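Local coordinates for transglutaminase-like domain-containing protein (PDB 4XZ7) that probably catalyses protein cross-linking as a transglutaminase, and serves Streptococcus suis as a homodimeric, antiphagocytic virulence factor, at residues I128-N133 and L143-N148; R273-N276 and P281-V284; V72-H77 and H81-N86. All blocks are in the same frame, centred on the assembly; numbering follows the deposited sequence.

Contact 1 of 3, residues I128-N133 and L143-N148; sequences IELDSN and LGTAEN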
loop_
_atom_site.group_PDB
_atom_site.type_symbol
_atom_site.label_atom_id
_atom_site.label_comp_id
_atom_site.label_asym_id
_atom_site.label_seq_id
_atom_site.Cartn_x
_atom_site.Cartn_y
_atom_site.Cartn_z
ATOM N N ILE B 128 1.391 -10.244 34.148
ATOM C CA ILE B 128 1.132 -8.939 33.585
ATOM C C ILE B 128 0.071 -9.112 32.524
ATOM O O ILE B 128 0.063 -10.121 31.799
ATOM C CB ILE B 128 2.393 -8.299 32.971
ATOM C CG1 ILE B 128 3.015 -9.233 31.935
ATOM C CG2 ILE B 128 3.394 -7.989 34.070
ATOM C CD1 ILE B 128 4.065 -8.597 31.013
ATOM N N GLU B 129 -0.832 -8.140 32.453
ATOM C CA GLU B 129 -1.802 -8.064 31.364
ATOM C C GLU B 129 -2.278 -6.625 31.183
ATOM O O GLU B 129 -2.102 -5.781 32.063
ATOM C CB GLU B 129 -2.986 -8.994 31.622
ATOM C CG GLU B 129 -3.455 -9.044 33.061
ATOM C CD GLU B 129 -4.817 -9.704 33.212
ATOM O OE1 GLU B 129 -5.752 -8.995 33.641
ATOM O OE2 GLU B 129 -4.957 -10.918 32.902
ATOM N N LEU B 130 -2.858 -6.337 30.026
ATOM C CA LEU B 130 -3.596 -5.084 29.848
ATOM C C LEU B 130 -5.083 -5.418 29.834
ATOM O O LEU B 130 -5.528 -6.221 29.001
ATOM C CB LEU B 130 -3.181 -4.373 28.556
ATOM C CG LEU B 130 -1.706 -3.987 28.485
ATOM C CD1 LEU B 130 -1.376 -3.374 27.128
ATOM C CD2 LEU B 130 -1.348 -3.030 29.622
ATOM N N ASP B 131 -5.859 -4.847 30.757
ATOM C CA ASP B 131 -7.235 -5.309 30.915
ATOM C C ASP B 131 -8.176 -4.734 29.850
ATOM O O ASP B 131 -7.793 -3.889 29.035
ATOM C CB ASP B 131 -7.762 -5.015 32.335
ATOM C CG ASP B 131 -7.800 -3.540 32.679
ATOM O OD1 ASP B 131 -7.646 -2.682 31.774
ATOM O OD2 ASP B 131 -7.996 -3.244 33.884
ATOM N N SER B 132 -9.405 -5.235 29.837
ATOM C CA SER B 132 -10.372 -4.864 28.816
ATOM C C SER B 132 -10.731 -3.374 28.881
ATOM O O SER B 132 -11.075 -2.778 27.864
ATOM C CB SER B 132 -11.629 -5.722 28.967
ATOM O OG SER B 132 -12.121 -5.613 30.294
ATOM N N ASN B 133 -10.643 -2.760 30.063
ATOM C CA ASN B 133 -10.949 -1.324 30.186
ATOM C C ASN B 133 -9.915 -0.481 29.435
ATOM O O ASN B 133 -10.262 0.460 28.689
ATOM C CB ASN B 133 -11.000 -0.873 31.655
ATOM C CG ASN B 133 -12.212 -1.431 32.419
ATOM O OD1 ASN B 133 -13.224 -1.805 31.826
ATOM N ND2 ASN B 133 -12.101 -1.481 33.753
ATOM N N LEU B 143 -6.450 3.193 18.614
ATOM C CA LEU B 143 -5.196 2.461 18.756
ATOM C C LEU B 143 -5.438 1.003 19.117
ATOM O O LEU B 143 -6.510 0.649 19.620
ATOM C CB LEU B 143 -4.320 3.100 19.830
ATOM C CG LEU B 143 -3.967 4.580 19.680
ATOM C CD1 LEU B 143 -3.354 5.151 20.977
ATOM C CD2 LEU B 143 -3.012 4.787 18.483
ATOM N N GLY B 144 -4.430 0.170 18.871
ATOM C CA GLY B 144 -4.415 -1.214 19.321
ATOM C C GLY B 144 -3.037 -1.574 19.837
ATOM O O GLY B 144 -2.087 -0.793 19.722
ATOM N N THR B 145 -2.915 -2.769 20.409
ATOM C CA THR B 145 -1.665 -3.206 21.034
ATOM C C THR B 145 -1.818 -4.698 21.221
ATOM O O THR B 145 -2.939 -5.189 21.369
ATOM C CB THR B 145 -1.389 -2.497 22.386
ATOM O OG1 THR B 145 0.008 -2.539 22.689
ATOM C CG2 THR B 145 -2.138 -3.182 23.507
ATOM N N ALA B 146 -0.714 -5.434 21.157
ATOM C CA ALA B 146 -0.811 -6.886 21.127
ATOM C C ALA B 146 -1.591 -7.402 22.338
ATOM O O ALA B 146 -1.561 -6.814 23.429
ATOM C CB ALA B 146 0.565 -7.514 21.071
ATOM N N GLU B 147 -2.262 -8.519 22.128
ATOM C CA GLU B 147 -3.162 -9.091 23.114
ATOM C C GLU B 147 -2.413 -9.767 24.243
ATOM O O GLU B 147 -1.211 -10.039 24.128
ATOM C CB GLU B 147 -4.089 -10.088 22.425
ATOM C CG GLU B 147 -4.757 -9.485 21.181
ATOM C CD GLU B 147 -5.645 -8.274 21.494
ATOM O OE1 GLU B 147 -5.495 -7.235 20.801
ATOM O OE2 GLU B 147 -6.496 -8.368 22.421
ATOM N N ASN B 148 -3.137 -10.037 25.328
ATOM C CA ASN B 148 -2.582 -10.754 26.468
ATOM C C ASN B 148 -2.344 -12.203 26.115
ATOM O O ASN B 148 -3.171 -12.816 25.462
ATOM C CB ASN B 148 -3.538 -10.686 27.662
ATOM C CG ASN B 148 -3.795 -9.269 28.122
ATOM O OD1 ASN B 148 -2.900 -8.404 28.059
ATOM N ND2 ASN B 148 -5.018 -9.015 28.598
#
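Asn148 OD1 is gripped from two sources: Leu130 N donates to it over 2.9 Å in a nearly straight bond (168° at the hydrogen), and Arg135 NH2, on the helix that follows, donates as well. The other half of the amide closes a ring with Leu130, Asn148 ND2 giving a hydrogen to Leu130 O at 2.9 Å. Leu130 O lies almost in the amide plane of Asn148, whereas ND2 stands 42° above the carbonyl plane of Leu130. Asparagine suits this place because one flat group offers both a donor and an acceptor to an irregular backbone. CG lies beside the backbone N of Asn148 (chi1 -61°), which turns the amide toward Leu130. Glu129 adds only its aliphatic root, CB resting 3.6 Å from Asn148 CG. Deeper in, Leu130 CD1 meets Thr145 CG2 at 3.7 Å, the two side chains crossing at about a right angle, while Thr145 OG1 bonds to Thr164 O. Asp131 N-caps helix 132-140 through Lys134 N, and Arg135 from that helix also reaches Leu130 O and the carbonyls of Thr145 and Ala146, with strand 157-167 packed against Leu130 and Asn148 through His161.

Contact 2 of 3, residues R273-N276 and P281-V284; sequences RAFN and PAYV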
loop_
_atom_site.group_PDB
_atom_site.type_symbol
_atom_site.label_atom_id
_atom_site.label_comp_id
_atom_site.label_asym_id
_atom_site.label_seq_id
_atom_site.Cartn_x
_atom_site.Cartn_y
_atom_site.Cartn_z
ATOM N N ARG B 273 3.388 -10.763 -25.493
ATOM C CA ARG B 273 4.697 -11.346 -25.189
ATOM C C ARG B 273 4.834 -12.707 -25.869
ATOM O O ARG B 273 5.810 -12.950 -26.581
ATOM C CB ARG B 273 4.912 -11.486 -23.680
ATOM C CG ARG B 273 6.311 -11.926 -23.296
ATOM C CD ARG B 273 7.330 -10.801 -23.460
ATOM N NE ARG B 273 8.659 -11.209 -23.012
ATOM C CZ ARG B 273 9.777 -10.573 -23.340
ATOM N NH1 ARG B 273 9.724 -9.493 -24.108
ATOM N NH2 ARG B 273 10.947 -11.015 -22.909
ATOM N N ALA B 274 3.847 -13.576 -25.666
ATOM C CA ALA B 274 3.837 -14.906 -26.292
ATOM C C ALA B 274 3.938 -14.884 -27.828
ATOM O O ALA B 274 4.627 -15.709 -28.421
ATOM C CB ALA B 274 2.593 -15.645 -25.879
ATOM N N PHE B 275 3.239 -13.953 -28.468
ATOM C CA PHE B 275 3.235 -13.866 -29.921
ATOM C C PHE B 275 4.582 -13.406 -30.465
ATOM O O PHE B 275 5.005 -13.832 -31.541
ATOM C CB PHE B 275 2.134 -12.919 -30.397
ATOM C CG PHE B 275 0.741 -13.442 -30.157
ATOM C CD1 PHE B 275 0.502 -14.807 -30.092
ATOM C CD2 PHE B 275 -0.323 -12.572 -29.995
ATOM C CE1 PHE B 275 -0.785 -15.296 -29.877
ATOM C CE2 PHE B 275 -1.617 -13.054 -29.774
ATOM C CZ PHE B 275 -1.842 -14.417 -29.713
ATOM N N ASN B 276 5.242 -12.514 -29.730
ATOM C CA ASN B 276 6.563 -12.063 -30.140
ATOM C C ASN B 276 7.532 -13.234 -30.044
ATOM O O ASN B 276 8.361 -13.422 -30.932
ATOM C CB ASN B 276 7.039 -10.872 -29.303
ATOM C CG ASN B 276 6.419 -9.561 -29.754
ATOM O OD1 ASN B 276 6.200 -9.347 -30.941
ATOM N ND2 ASN B 276 6.111 -8.682 -28.799
ATOM N N PRO B 281 4.967 -10.548 -34.670
ATOM C CA PRO B 281 5.065 -9.162 -34.178
ATOM C C PRO B 281 3.784 -8.683 -33.509
ATOM O O PRO B 281 2.726 -8.685 -34.149
ATOM C CB PRO B 281 5.345 -8.366 -35.448
ATOM C CG PRO B 281 6.191 -9.332 -36.275
ATOM C CD PRO B 281 5.583 -10.701 -36.002
ATOM N N ALA B 282 3.880 -8.302 -32.233
ATOM C CA ALA B 282 2.698 -7.960 -31.456
ATOM C C ALA B 282 2.934 -6.810 -30.475
ATOM O O ALA B 282 4.048 -6.589 -30.000
ATOM C CB ALA B 282 2.193 -9.192 -30.704
ATOM N N TYR B 283 1.878 -6.062 -30.187
ATOM C CA TYR B 283 1.944 -5.087 -29.105
ATOM C C TYR B 283 0.550 -4.928 -28.525
ATOM O O TYR B 283 -0.435 -5.418 -29.097
ATOM C CB TYR B 283 2.537 -3.730 -29.575
ATOM C CG TYR B 283 1.696 -2.889 -30.542
ATOM C CD1 TYR B 283 1.200 -1.642 -30.152
ATOM C CD2 TYR B 283 1.427 -3.320 -31.842
ATOM C CE1 TYR B 283 0.455 -0.849 -31.018
ATOM C CE2 TYR B 283 0.671 -2.534 -32.719
ATOM C CZ TYR B 283 0.182 -1.303 -32.292
ATOM O OH TYR B 283 -0.568 -0.504 -33.130
ATOM N N VAL B 284 0.474 -4.261 -27.381
ATOM C CA VAL B 284 -0.787 -4.086 -26.676
ATOM C C VAL B 284 -1.444 -2.757 -27.043
ATOM O O VAL B 284 -0.804 -1.706 -27.031
ATOM C CB VAL B 284 -0.572 -4.145 -25.143
ATOM C CG1 VAL B 284 -1.867 -3.912 -24.415
ATOM C CG2 VAL B 284 0.015 -5.481 -24.743
#
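Asn276, in the last turns of helix 264-277, bonds to both backbone polar groups of Ala282 at a helix-to-strand step of the transglutaminase-like core, probably of the papain-like (clan CA) kind. Its CG sits beside the backbone N (chi1 -79°), and a chi2 of -36° turns the amide so that OD1 and ND2 both face the strand. Ala282 N donates to Asn276 OD1 over 2.9 Å in a bent bond (143° at the hydrogen). Asn276 ND2 returns a longer bond of 3.2 Å to Ala282 O. Asn276 OD1 also lies 3.4 Å from Pro281 CA, where the ring restricts the chain. Phe275 has a similar first torsion, but its CB points to the strand while the ring leads off. Phe275 CB therefore does the touching, 3.7 Å from Ala282 CB, which also lies at the ring edge, near its plane. The small methyl of alanine suits this close approach of helix to strand, and Val300 of the adjacent strand packs against both Phe275 and Ala282. Because all four touching residues are buried, backbone groups left without partners here would be costly; the paired amide bonds meet that need for Ala282 and fix the rotation of the asparagine side chain.

Contact 3 of 3, residues V72-H77 and H81-N86; sequences VTQNIH and HILVMN
Gln74 and His81 satisfy each other's backbone polar groups. Gln74 N donates to His81 O over 2.9 Å, and His81 N answers with a 2.8 Å bond to Gln74 O. The carbonyl of His81 also receives a CA-H contact, Thr73 CA lying 3.2 Å from His81 O. Beyond this pair the segments diverge, and a water takes over: it donates to Val72 O and accepts from Leu83 N, at 2.8 Å each. The two segments form a beta hairpin, strand 74-76 pairing antiparallel with strand 79-86, with Gln74 and His81 as a hydrogen-bonded pair whose side chains share one face of the sheet. The imidazole of His81 has its own partner, ND1 bonding to Phe79 O, and its flat ring gives Ile76 a surface to rest on: Ile76 CB stands over one face in a CH-pi contact, 3.7 Å from the ring centroid and offset toward the rim. Ile76 CG1 lies beside its backbone N (chi1 -61°), which carries CD1 across the same ring to approach CG and CD2. A beta-branched residue thus keeps its bulk close to the backbone, where the histidine passes. Gln74 is bent at chi2 (-66°); its CG packs on Leu83 CD2 at 3.9 Å, while OE1 accepts from Asn154 N. On strand 36-40, His37 meets the ring of His81 edge-to-face, and Leu39 touches both Ile76 and His81.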
loop_
_atom_site.group_PDB
_atom_site.type_symbol
_atom_site.label_atom_id
_atom_site.label_comp_id
_atom_site.label_asym_id
_atom_site.label_seq_id
_atom_site.Cartn_x
_atom_site.Cartn_y
_atom_site.Cartn_z
ATOM N N VAL B 72 18.307 -24.758 27.170
ATOM C CA VAL B 72 18.053 -24.302 25.809
ATOM C C VAL B 72 16.671 -24.741 25.298
ATOM O O VAL B 72 16.154 -24.180 24.338
ATOM C CB VAL B 72 19.159 -24.801 24.839
ATOM C CG1 VAL B 72 20.492 -24.124 25.168
ATOM C CG2 VAL B 72 19.300 -26.303 24.914
ATOM N N THR B 73 16.081 -25.747 25.938
ATOM C CA THR B 73 14.742 -26.189 25.570
ATOM C C THR B 73 13.861 -26.455 26.782
ATOM O O THR B 73 14.350 -26.681 27.885
ATOM C CB THR B 73 14.765 -27.476 24.715
ATOM O OG1 THR B 73 15.379 -28.546 25.453
ATOM C CG2 THR B 73 15.515 -27.252 23.407
ATOM N N GLN B 74 12.556 -26.436 26.534
ATOM C CA GLN B 74 11.510 -26.797 27.487
ATOM C C GLN B 74 10.872 -28.126 27.074
ATOM O O GLN B 74 10.466 -28.301 25.924
ATOM C CB GLN B 74 10.441 -25.692 27.548
ATOM C CG GLN B 74 11.004 -24.314 27.906
ATOM C CD GLN B 74 11.555 -24.275 29.340
ATOM O OE1 GLN B 74 10.904 -24.750 30.279
ATOM N NE2 GLN B 74 12.762 -23.720 29.503
ATOM N N ASN B 75 10.784 -29.059 28.008
ATOM C CA ASN B 75 10.241 -30.368 27.712
ATOM C C ASN B 75 8.734 -30.230 27.749
ATOM O O ASN B 75 8.158 -30.034 28.811
ATOM C CB ASN B 75 10.754 -31.412 28.721
ATOM C CG ASN B 75 10.224 -32.816 28.458
ATOM O OD1 ASN B 75 10.102 -33.244 27.314
ATOM N ND2 ASN B 75 9.898 -33.539 29.535
ATOM N N ILE B 76 8.082 -30.259 26.594
ATOM C CA ILE B 76 6.633 -30.139 26.622
ATOM C C ILE B 76 6.041 -31.310 25.851
ATOM O O ILE B 76 6.363 -31.513 24.683
ATOM C CB ILE B 76 6.163 -28.800 26.054
ATOM C CG1 ILE B 76 6.732 -27.638 26.888
ATOM C CG2 ILE B 76 4.641 -28.729 26.053
ATOM C CD1 ILE B 76 6.307 -26.273 26.392
ATOM N N HIS B 77 5.209 -32.090 26.539
ATOM C CA HIS B 77 4.707 -33.379 26.048
ATOM C C HIS B 77 5.827 -34.169 25.414
ATOM O O HIS B 77 5.728 -34.611 24.272
ATOM C CB HIS B 77 3.561 -33.202 25.056
ATOM C CG HIS B 77 2.284 -32.759 25.691
ATOM N ND1 HIS B 77 1.728 -31.522 25.461
ATOM C CD2 HIS B 77 1.461 -33.385 26.564
ATOM C CE1 HIS B 77 0.613 -31.404 26.155
ATOM N NE2 HIS B 77 0.424 -32.521 26.829
ATOM N N HIS B 81 11.106 -27.929 23.184
ATOM C CA HIS B 81 10.579 -26.688 22.650
ATOM C C HIS B 81 11.599 -25.568 22.831
ATOM O O HIS B 81 12.117 -25.361 23.928
ATOM C CB HIS B 81 9.264 -26.306 23.333
ATOM C CG HIS B 81 8.085 -27.125 22.901
ATOM N ND1 HIS B 81 8.036 -28.493 23.042
ATOM C CD2 HIS B 81 6.910 -26.761 22.336
ATOM C CE1 HIS B 81 6.877 -28.939 22.574
ATOM N NE2 HIS B 81 6.178 -27.909 22.141
ATOM N N ILE B 82 11.879 -24.847 21.753
ATOM C CA ILE B 82 12.717 -23.663 21.828
ATOM C C ILE B 82 11.834 -22.430 21.948
ATOM O O ILE B 82 10.833 -22.324 21.255
ATOM C CB ILE B 82 13.633 -23.561 20.597
ATOM C CG1 ILE B 82 14.615 -24.739 20.614
ATOM C CG2 ILE B 82 14.359 -22.203 20.582
ATOM C CD1 ILE B 82 15.384 -24.941 19.329
ATOM N N LEU B 83 12.176 -21.524 22.859
ATOM C CA LEU B 83 11.423 -20.288 23.031
ATOM C C LEU B 83 12.120 -19.143 22.329
ATOM O O LEU B 83 13.300 -18.909 22.567
ATOM C CB LEU B 83 11.272 -19.937 24.511
ATOM C CG LEU B 83 10.157 -20.521 25.383
ATOM C CD1 LEU B 83 9.744 -21.885 24.938
ATOM C CD2 LEU B 83 10.666 -20.575 26.813
ATOM N N VAL B 84 11.391 -18.406 21.498
ATOM C CA VAL B 84 11.956 -17.221 20.863
ATOM C C VAL B 84 11.046 -16.018 21.064
ATOM O O VAL B 84 9.903 -16.168 21.474
ATOM C CB VAL B 84 12.155 -17.433 19.355
ATOM C CG1 VAL B 84 13.041 -18.609 19.111
ATOM C CG2 VAL B 84 10.783 -17.642 18.679
ATOM N N MET B 85 11.537 -14.823 20.746
ATOM C CA MET B 85 10.675 -13.646 20.781
ATOM C C MET B 85 11.185 -12.613 19.791
ATOM O O MET B 85 12.369 -12.625 19.457
ATOM C CB MET B 85 10.606 -13.062 22.194
ATOM C CG MET B 85 11.858 -12.371 22.644
ATOM S SD MET B 85 11.765 -11.628 24.285
ATOM C CE MET B 85 13.392 -10.911 24.335
ATOM N N ASN B 86 10.285 -11.751 19.309
ATOM C CA ASN B 86 10.646 -10.676 18.382
ATOM C C ASN B 86 11.815 -9.867 18.905
ATOM O O ASN B 86 11.869 -9.537 20.094
ATOM C CB ASN B 86 9.450 -9.759 18.119
ATOM C CG ASN B 86 8.740 -10.086 16.814
ATOM O OD1 ASN B 86 9.384 -10.392 15.808
ATOM N ND2 ASN B 86 7.406 -10.035 16.827
HETATM O O HOH W 1 14.369 -21.981 24.519
#

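From the N terminus the chain closes contact 3 first, a tight hairpin in which residues 72-77 and 81-86 are joined by a very short turn within the first mixed sheet. Contact 1 follows, its loop filled mainly by helix 132-140, beside strand 157-167 of a second sheet; nearest atoms of contacts 1 and 3 are about 8 Å apart. Across the chain's centre, contact 2, its centre about 56 Å from that of contact 1, closes the short link between helix 264-277 and strand 282-288 in the transglutaminase-like part of this fragment of a much longer protein. The three loops run in series, none nested or crossing, and contacts 1 and 2 both touch the second subunit.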